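Local coordinates for protein serine protease pet (Escherichia coli, PDB 4OM9) that is a secreted autotransporter enterotoxin of enteroaggregative Escherichia coli that acts as a serine protease, its target probably being alpha-fodrin inside host cells, at residues A[314-328]-A[339-353]. Sequence-based numbering, arbitrary orientation.
Sequences GGFIFDENKKYTVSA and AGIDIGKGSTVDWNI
V349 sets its CG2 methyl squarely over the ring of F318, 3.7 Å from the centroid and 4° off the normal, a CH-pi contact at the heart of two successive coils of a right-handed parallel beta-helix. CG2 reaches the ring because it stands beside the backbone N, with CG1 anti to it (chi1 -179°). The branched V349 also touches V326 CG2 through CG1 at 4.0 Å, and F316 and W351 meet edge to edge, F316 CD2 lying 4.1 Å from W351 CZ3; bulky apolar residues suit this buried interior. Where the coils turn, S347 OG accepts the N-H of K322 at 2.7 Å, nearly straight at 165°, probably standing in for a backbone carbonyl; a small hydroxyl suits the tight bend. G346 takes the third position of the type II turn from G344 to S347, whose positive phi suits glycine.

The outer side is looser and polar. K323 and D350 form a salt bridge whose modelled closeness is doubtful, and one water bridges E320 OE2 and the backbone N of K345, whose exposed side chains suit solvent. Backbone hydrogen bonds between the parallel strands, such as Y324 N to T348 O at 2.9 Å, join the coils. Strands 294-298 and 301-305 stack on one side, 361-364 and 368-371 on the other.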
ATOM      1  N   GLY A 314       2.693  38.095  20.746  1.00 33.42           N
ATOM      2  CA  GLY A 314       2.336  38.381  19.363  1.00 35.45           C
ATOM      3  C   GLY A 314       3.265  37.691  18.361  1.00 33.38           C
ATOM      4  O   GLY A 314       4.324  37.199  18.743  1.00 35.65           O
ATOM      5  N   GLY A 315       2.858  37.658  17.090  1.00 29.93           N
ATOM      6  CA  GLY A 315       3.680  37.187  15.993  1.00 30.85           C
ATOM      7  C   GLY A 315       3.318  37.851  14.672  1.00 31.91           C
ATOM      8  O   GLY A 315       2.469  38.744  14.645  1.00 30.00           O
ATOM      9  N   PHE A 316       3.942  37.404  13.582  1.00 28.89           N
ATOM     10  CA  PHE A 316       3.719  37.984  12.256  1.00 30.29           C
ATOM     11  C   PHE A 316       2.594  37.316  11.486  1.00 31.63           C
ATOM     12  O   PHE A 316       2.587  36.097  11.299  1.00 29.45           O
ATOM     13  CB  PHE A 316       4.992  37.908  11.399  1.00 29.67           C
ATOM     14  CG  PHE A 316       6.079  38.860  11.814  1.00 30.87           C
ATOM     15  CD1 PHE A 316       5.828  39.886  12.711  1.00 32.54           C
ATOM     16  CD2 PHE A 316       7.362  38.736  11.279  1.00 33.87           C
ATOM     17  CE1 PHE A 316       6.837  40.771  13.081  1.00 35.96           C
ATOM     18  CE2 PHE A 316       8.386  39.611  11.644  1.00 36.74           C
ATOM     19  CZ  PHE A 316       8.123  40.632  12.540  1.00 39.77           C
ATOM     20  N   ILE A 317       1.659  38.122  11.003  1.00 29.17           N
ATOM     21  CA  ILE A 317       0.588  37.606  10.177  1.00 29.72           C
ATOM     22  C   ILE A 317       0.563  38.382   8.881  1.00 34.29           C
ATOM     23  O   ILE A 317       0.552  39.607   8.894  1.00 35.73           O
ATOM     24  CB  ILE A 317      -0.778  37.701  10.882  1.00 32.96           C
ATOM     25  CG1 ILE A 317      -0.802  36.819  12.136  1.00 32.08           C
ATOM     26  CG2 ILE A 317      -1.921  37.347   9.919  1.00 31.41           C
ATOM     27  CD1 ILE A 317      -2.201  36.798  12.873  1.00 31.28           C
ATOM     28  N   PHE A 318       0.555  37.664   7.763  1.00 35.06           N
ATOM     29  CA  PHE A 318       0.621  38.275   6.444  1.00 36.57           C
ATOM     30  C   PHE A 318      -0.644  37.994   5.669  1.00 36.93           C
ATOM     31  O   PHE A 318      -1.206  36.913   5.789  1.00 35.19           O
ATOM     32  CB  PHE A 318       1.828  37.750   5.664  1.00 33.16           C
ATOM     33  CG  PHE A 318       3.142  38.153   6.247  1.00 33.17           C
ATOM     34  CD1 PHE A 318       3.730  37.396   7.243  1.00 30.87           C
ATOM     35  CD2 PHE A 318       3.784  39.300   5.807  1.00 36.13           C
ATOM     36  CE1 PHE A 318       4.937  37.784   7.780  1.00 29.96           C
ATOM     37  CE2 PHE A 318       4.979  39.683   6.342  1.00 33.70           C
ATOM     38  CZ  PHE A 318       5.558  38.928   7.326  1.00 33.89           C
ATOM     39  N   ASP A 319      -1.079  38.957   4.863  1.00 43.50           N
ATOM     40  CA  ASP A 319      -2.287  38.790   4.061  1.00 45.24           C
ATOM     41  C   ASP A 319      -1.998  37.921   2.843  1.00 42.49           C
ATOM     42  O   ASP A 319      -0.952  37.278   2.773  1.00 44.26           O
ATOM     43  CB  ASP A 319      -2.851  40.152   3.640  1.00 47.73           C
ATOM     44  CG  ASP A 319      -1.891  40.935   2.773  1.00 52.88           C
ATOM     45  OD1 ASP A 319      -0.702  40.573   2.728  1.00 52.91           O
ATOM     46  OD2 ASP A 319      -2.322  41.916   2.136  1.00 55.77           O
ATOM     47  N   GLU A 320      -2.919  37.913   1.883  1.00 49.00           N
ATOM     48  CA  GLU A 320      -2.843  36.995   0.745  1.00 51.64           C
ATOM     49  C   GLU A 320      -2.286  37.637  -0.523  1.00 48.78           C
ATOM     50  O   GLU A 320      -2.381  38.845  -0.702  1.00 55.01           O
ATOM     51  CB  GLU A 320      -4.230  36.412   0.455  1.00 50.98           C
ATOM     52  CG  GLU A 320      -4.854  35.696   1.636  1.00 52.74           C
ATOM     53  CD  GLU A 320      -6.268  35.217   1.348  1.00 64.93           C
ATOM     54  OE1 GLU A 320      -6.980  35.886   0.571  1.00 64.51           O
ATOM     55  OE2 GLU A 320      -6.668  34.166   1.896  1.00 68.90           O
ATOM     56  N   ASN A 321      -1.704  36.813  -1.393  1.00 48.40           N
ATOM     57  CA  ASN A 321      -1.256  37.237  -2.722  1.00 51.52           C
ATOM     58  C   ASN A 321      -0.281  38.423  -2.731  1.00 58.42           C
ATOM     59  O   ASN A 321      -0.315  39.243  -3.650  1.00 57.77           O
ATOM     60  CB  ASN A 321      -2.462  37.588  -3.610  1.00 49.33           C
ATOM     61  CG  ASN A 321      -3.463  36.438  -3.738  1.00 57.06           C
ATOM     62  OD1 ASN A 321      -3.096  35.301  -4.061  1.00 62.19           O
ATOM     63  ND2 ASN A 321      -4.737  36.733  -3.477  1.00 56.33           N
ATOM     64  N   LYS A 322       0.594  38.521  -1.731  1.00 49.46           N
ATOM     65  CA  LYS A 322       1.558  39.621  -1.708  1.00 49.07           C
ATOM     66  C   LYS A 322       2.991  39.165  -1.431  1.00 49.07           C
ATOM     67  O   LYS A 322       3.222  38.116  -0.840  1.00 46.34           O
ATOM     68  CB  LYS A 322       1.149  40.672  -0.670  1.00 52.75           C
ATOM     69  CG  LYS A 322      -0.264  41.201  -0.834  1.00 57.39           C
ATOM     70  CD  LYS A 322      -0.408  42.100  -2.043  1.00 60.94           C
ATOM     71  CE  LYS A 322      -1.860  42.542  -2.197  1.00 64.87           C
ATOM     72  NZ  LYS A 322      -2.022  43.770  -3.036  1.00 80.56           N
ATOM     73  N   LYS A 323       3.944  39.982  -1.861  1.00 48.41           N
ATOM     74  CA  LYS A 323       5.366  39.739  -1.638  1.00 44.13           C
ATOM     75  C   LYS A 323       5.924  40.613  -0.497  1.00 46.89           C
ATOM     76  O   LYS A 323       5.714  41.813  -0.469  1.00 52.04           O
ATOM     77  CB  LYS A 323       6.144  39.992  -2.936  1.00 40.89           C
ATOM     78  CG  LYS A 323       7.644  39.778  -2.828  1.00 48.17           C
ATOM     79  CD  LYS A 323       7.969  38.408  -2.227  1.00 49.32           C
ATOM     80  CE  LYS A 323       9.270  37.844  -2.778  1.00 50.13           C
ATOM     81  NZ  LYS A 323      10.461  38.660  -2.459  1.00 50.89           N
ATOM     82  N   TYR A 324       6.627  39.984   0.441  1.00 49.48           N
ATOM     83  CA  TYR A 324       7.241  40.668   1.579  1.00 50.44           C
ATOM     84  C   TYR A 324       8.709  40.299   1.742  1.00 49.69           C
ATOM     85  O   TYR A 324       9.110  39.173   1.454  1.00 50.65           O
ATOM     86  CB  TYR A 324       6.520  40.323   2.882  1.00 47.20           C
ATOM     87  CG  TYR A 324       5.114  40.848   2.991  1.00 51.64           C
ATOM     88  CD1 TYR A 324       4.034  40.106   2.513  1.00 49.21           C
ATOM     89  CD2 TYR A 324       4.858  42.074   3.595  1.00 51.58           C
ATOM     90  CE1 TYR A 324       2.739  40.581   2.625  1.00 52.30           C
ATOM     91  CE2 TYR A 324       3.572  42.554   3.714  1.00 54.64           C
ATOM     92  CZ  TYR A 324       2.514  41.809   3.227  1.00 56.71           C
ATOM     93  OH  TYR A 324       1.237  42.296   3.335  1.00 56.24           O
ATOM     94  N   THR A 325       9.506  41.241   2.226  1.00 40.77           N
ATOM     95  CA  THR A 325      10.868  40.933   2.630  1.00 38.98           C
ATOM     96  C   THR A 325      11.054  41.370   4.084  1.00 40.38           C
ATOM     97  O   THR A 325      10.484  42.367   4.517  1.00 40.51           O
ATOM     98  CB  THR A 325      11.899  41.615   1.715  1.00 43.04           C
ATOM     99  OG1 THR A 325      11.758  41.117   0.377  1.00 44.69           O
ATOM    100  CG2 THR A 325      13.306  41.315   2.184  1.00 41.94           C
ATOM    101  N   VAL A 326      11.804  40.580   4.843  1.00 34.81           N
ATOM    102  CA  VAL A 326      12.160  40.909   6.211  1.00 33.98           C
ATOM    103  C   VAL A 326      13.675  40.981   6.296  1.00 39.06           C
ATOM    104  O   VAL A 326      14.370  39.974   6.124  1.00 37.87           O
ATOM    105  CB  VAL A 326      11.642  39.881   7.218  1.00 34.76           C
ATOM    106  CG1 VAL A 326      12.062  40.260   8.625  1.00 33.36           C
ATOM    107  CG2 VAL A 326      10.110  39.723   7.110  1.00 32.03           C
ATOM    108  N   SER A 327      14.184  42.178   6.551  1.00 46.78           N
ATOM    109  CA  SER A 327      15.618  42.426   6.485  1.00 48.26           C
ATOM    110  C   SER A 327      16.136  43.106   7.736  1.00 48.92           C
ATOM    111  O   SER A 327      15.386  43.760   8.457  1.00 50.21           O
ATOM    112  CB  SER A 327      15.958  43.297   5.272  1.00 48.34           C
ATOM    113  OG  SER A 327      15.581  42.670   4.064  1.00 53.96           O
ATOM    114  N   ALA A 328      17.432  42.942   7.972  1.00 52.01           N
ATOM    115  CA  ALA A 328      18.146  43.727   8.969  1.00 52.40           C
ATOM    116  C   ALA A 328      18.703  44.992   8.351  1.00 56.61           C
ATOM    117  O   ALA A 328      19.310  44.972   7.280  1.00 60.58           O
ATOM    118  CB  ALA A 328      19.262  42.928   9.586  1.00 52.20           C
ATOM    119  N   ALA A 339       5.048  34.614  18.553  1.00 36.18           N
ATOM    120  CA  ALA A 339       4.042  33.559  18.454  1.00 33.80           C
ATOM    121  C   ALA A 339       4.293  32.676  17.241  1.00 32.29           C
ATOM    122  O   ALA A 339       3.933  31.513  17.223  1.00 30.97           O
ATOM    123  CB  ALA A 339       2.660  34.176  18.380  1.00 31.32           C
ATOM    124  N   GLY A 340       4.937  33.245  16.231  1.00 35.17           N
ATOM    125  CA  GLY A 340       5.291  32.509  15.034  1.00 31.94           C
ATOM    126  C   GLY A 340       5.056  33.359  13.805  1.00 34.51           C
ATOM    127  O   GLY A 340       5.000  34.587  13.878  1.00 34.20           O
ATOM    128  N   ILE A 341       4.906  32.698  12.668  1.00 30.65           N
ATOM    129  CA  ILE A 341       4.691  33.386  11.410  1.00 32.89           C
ATOM    130  C   ILE A 341       3.504  32.727  10.709  1.00 34.24           C
ATOM    131  O   ILE A 341       3.470  31.511  10.571  1.00 32.60           O
ATOM    132  CB  ILE A 341       5.950  33.335  10.521  1.00 32.60           C
ATOM    133  CG1 ILE A 341       7.143  33.962  11.249  1.00 34.18           C
ATOM    134  CG2 ILE A 341       5.692  33.995   9.166  1.00 32.28           C
ATOM    135  CD1 ILE A 341       8.448  33.966  10.450  1.00 35.20           C
ATOM    136  N   ASP A 342       2.529  33.531  10.296  1.00 36.31           N
ATOM    137  CA  ASP A 342       1.317  33.036   9.653  1.00 36.33           C
ATOM    138  C   ASP A 342       1.176  33.741   8.312  1.00 37.56           C
ATOM    139  O   ASP A 342       0.833  34.912   8.257  1.00 40.93           O
ATOM    140  CB  ASP A 342       0.090  33.282  10.551  1.00 36.09           C
ATOM    141  CG  ASP A 342      -1.218  32.714   9.967  1.00 36.46           C
ATOM    142  OD1 ASP A 342      -1.171  31.994   8.948  1.00 34.89           O
ATOM    143  OD2 ASP A 342      -2.309  32.982  10.547  1.00 43.30           O
ATOM    144  N   ILE A 343       1.449  33.024   7.228  1.00 29.71           N
ATOM    145  CA  ILE A 343       1.435  33.635   5.897  1.00 32.15           C
ATOM    146  C   ILE A 343       0.210  33.205   5.121  1.00 30.31           C
ATOM    147  O   ILE A 343      -0.061  32.001   4.988  1.00 28.96           O
ATOM    148  CB  ILE A 343       2.686  33.260   5.054  1.00 30.28           C
ATOM    149  CG1 ILE A 343       3.985  33.553   5.807  1.00 26.02           C
ATOM    150  CG2 ILE A 343       2.651  33.963   3.700  1.00 30.40           C
ATOM    151  CD1 ILE A 343       5.232  32.830   5.172  1.00 26.37           C
ATOM    152  N   GLY A 344      -0.500  34.199   4.594  1.00 36.51           N
ATOM    153  CA  GLY A 344      -1.679  33.981   3.787  1.00 37.80           C
ATOM    154  C   GLY A 344      -1.411  33.327   2.449  1.00 39.52           C
ATOM    155  O   GLY A 344      -0.304  33.402   1.900  1.00 39.19           O
ATOM    156  N   LYS A 345      -2.447  32.672   1.938  1.00 39.37           N
ATOM    157  CA  LYS A 345      -2.434  32.013   0.637  1.00 42.86           C
ATOM    158  C   LYS A 345      -1.913  32.931  -0.480  1.00 44.88           C
ATOM    159  O   LYS A 345      -2.323  34.089  -0.586  1.00 43.44           O
ATOM    160  CB  LYS A 345      -3.852  31.516   0.311  1.00 47.42           C
ATOM    161  CG  LYS A 345      -4.033  30.970  -1.091  1.00 50.56           C
ATOM    162  CD  LYS A 345      -5.478  30.582  -1.349  1.00 56.47           C
ATOM    163  CE  LYS A 345      -5.742  29.128  -0.988  1.00 66.73           C
ATOM    164  NZ  LYS A 345      -5.227  28.181  -2.022  1.00 64.46           N
ATOM    165  N   GLY A 346      -0.998  32.414  -1.298  1.00 40.94           N
ATOM    166  CA  GLY A 346      -0.517  33.142  -2.468  1.00 42.31           C
ATOM    167  C   GLY A 346       0.535  34.208  -2.185  1.00 42.48           C
ATOM    168  O   GLY A 346       0.935  34.960  -3.079  1.00 42.22           O
ATOM    169  N   SER A 347       0.985  34.267  -0.936  1.00 36.64           N
ATOM    170  CA  SER A 347       2.008  35.212  -0.530  1.00 35.40           C
ATOM    171  C   SER A 347       3.359  34.553  -0.321  1.00 37.06           C
ATOM    172  O   SER A 347       3.446  33.382   0.039  1.00 34.80           O
ATOM    173  CB  SER A 347       1.591  35.935   0.757  1.00 39.88           C
ATOM    174  OG  SER A 347       0.740  37.038   0.474  1.00 43.51           O
ATOM    175  N   THR A 348       4.412  35.327  -0.545  1.00 39.47           N
ATOM    176  CA  THR A 348       5.760  34.890  -0.227  1.00 38.29           C
ATOM    177  C   THR A 348       6.485  35.909   0.660  1.00 42.44           C
ATOM    178  O   THR A 348       6.530  37.103   0.357  1.00 45.50           O
ATOM    179  CB  THR A 348       6.592  34.651  -1.507  1.00 41.93           C
ATOM    180  OG1 THR A 348       6.038  33.550  -2.242  1.00 46.81           O
ATOM    181  CG2 THR A 348       8.042  34.352  -1.147  1.00 38.06           C
ATOM    182  N   VAL A 349       7.048  35.413   1.757  1.00 35.68           N
ATOM    183  CA  VAL A 349       7.856  36.218   2.653  1.00 38.46           C
ATOM    184  C   VAL A 349       9.345  35.846   2.581  1.00 38.79           C
ATOM    185  O   VAL A 349       9.752  34.792   3.075  1.00 34.16           O
ATOM    186  CB  VAL A 349       7.387  36.069   4.105  1.00 34.63           C
ATOM    187  CG1 VAL A 349       8.232  36.937   4.995  1.00 39.17           C
ATOM    188  CG2 VAL A 349       5.912  36.439   4.231  1.00 33.74           C
ATOM    189  N   ASP A 350      10.157  36.718   1.984  1.00 41.11           N
ATOM    190  CA  ASP A 350      11.599  36.490   1.969  1.00 40.97           C
ATOM    191  C   ASP A 350      12.153  36.770   3.355  1.00 40.72           C
ATOM    192  O   ASP A 350      12.130  37.896   3.857  1.00 38.38           O
ATOM    193  CB  ASP A 350      12.295  37.335   0.906  1.00 39.69           C
ATOM    194  CG  ASP A 350      12.002  36.844  -0.493  1.00 45.55           C
ATOM    195  OD1 ASP A 350      11.550  35.689  -0.645  1.00 46.91           O
ATOM    196  OD2 ASP A 350      12.212  37.603  -1.446  1.00 48.69           O
ATOM    197  N   TRP A 351      12.620  35.710   3.987  1.00 36.42           N
ATOM    198  CA  TRP A 351      12.972  35.775   5.383  1.00 35.15           C
ATOM    199  C   TRP A 351      14.479  35.916   5.455  1.00 35.92           C
ATOM    200  O   TRP A 351      15.204  34.924   5.416  1.00 33.66           O
ATOM    201  CB  TRP A 351      12.454  34.531   6.127  1.00 30.46           C
ATOM    202  CG  TRP A 351      12.761  34.518   7.590  1.00 33.28           C
ATOM    203  CD1 TRP A 351      13.772  33.828   8.206  1.00 32.73           C
ATOM    204  CD2 TRP A 351      12.065  35.238   8.631  1.00 30.73           C
ATOM    205  NE1 TRP A 351      13.744  34.076   9.564  1.00 34.76           N
ATOM    206  CE2 TRP A 351      12.721  34.929   9.845  1.00 32.90           C
ATOM    207  CE3 TRP A 351      10.979  36.113   8.645  1.00 31.96           C
ATOM    208  CZ2 TRP A 351      12.300  35.474  11.070  1.00 34.61           C
ATOM    209  CZ3 TRP A 351      10.568  36.649   9.863  1.00 30.93           C
ATOM    210  CH2 TRP A 351      11.227  36.324  11.059  1.00 30.43           C
ATOM    211  N   ASN A 352      14.953  37.157   5.532  1.00 37.11           N
ATOM    212  CA  ASN A 352      16.396  37.398   5.551  1.00 37.99           C
ATOM    213  C   ASN A 352      16.858  37.978   6.874  1.00 37.85           C
ATOM    214  O   ASN A 352      17.605  38.923   6.913  1.00 37.11           O
ATOM    215  CB  ASN A 352      16.834  38.316   4.403  1.00 37.49           C
ATOM    216  CG  ASN A 352      18.347  38.274   4.175  1.00 43.71           C
ATOM    217  OD1 ASN A 352      19.049  37.487   4.802  1.00 37.52           O
ATOM    218  ND2 ASN A 352      18.851  39.132   3.297  1.00 36.69           N
ATOM    219  N   ILE A 353      16.389  37.380   7.958  1.00 33.48           N
ATOM    220  CA  ILE A 353      16.955  37.598   9.285  1.00 35.24           C
ATOM    221  C   ILE A 353      16.984  36.211   9.889  1.00 33.32           C
ATOM    222  O   ILE A 353      16.532  35.251   9.258  1.00 32.10           O
ATOM    223  CB  ILE A 353      16.095  38.534  10.192  1.00 37.98           C
ATOM    224  CG1 ILE A 353      14.704  37.900  10.391  1.00 35.64           C
ATOM    225  CG2 ILE A 353      15.977  39.906   9.608  1.00 38.29           C
ATOM    226  CD1 ILE A 353      13.740  38.693  11.297  1.00 36.12           C
TER
HETATM  227  O   HOH W   1      -5.063  32.197   3.349  1.00 50.64           O
HETATM  228  O   HOH W   2      14.304  39.999  -0.542  1.00 57.84           O
HETATM  229  O   HOH W   3      19.970  40.920   6.767  1.00 59.81           O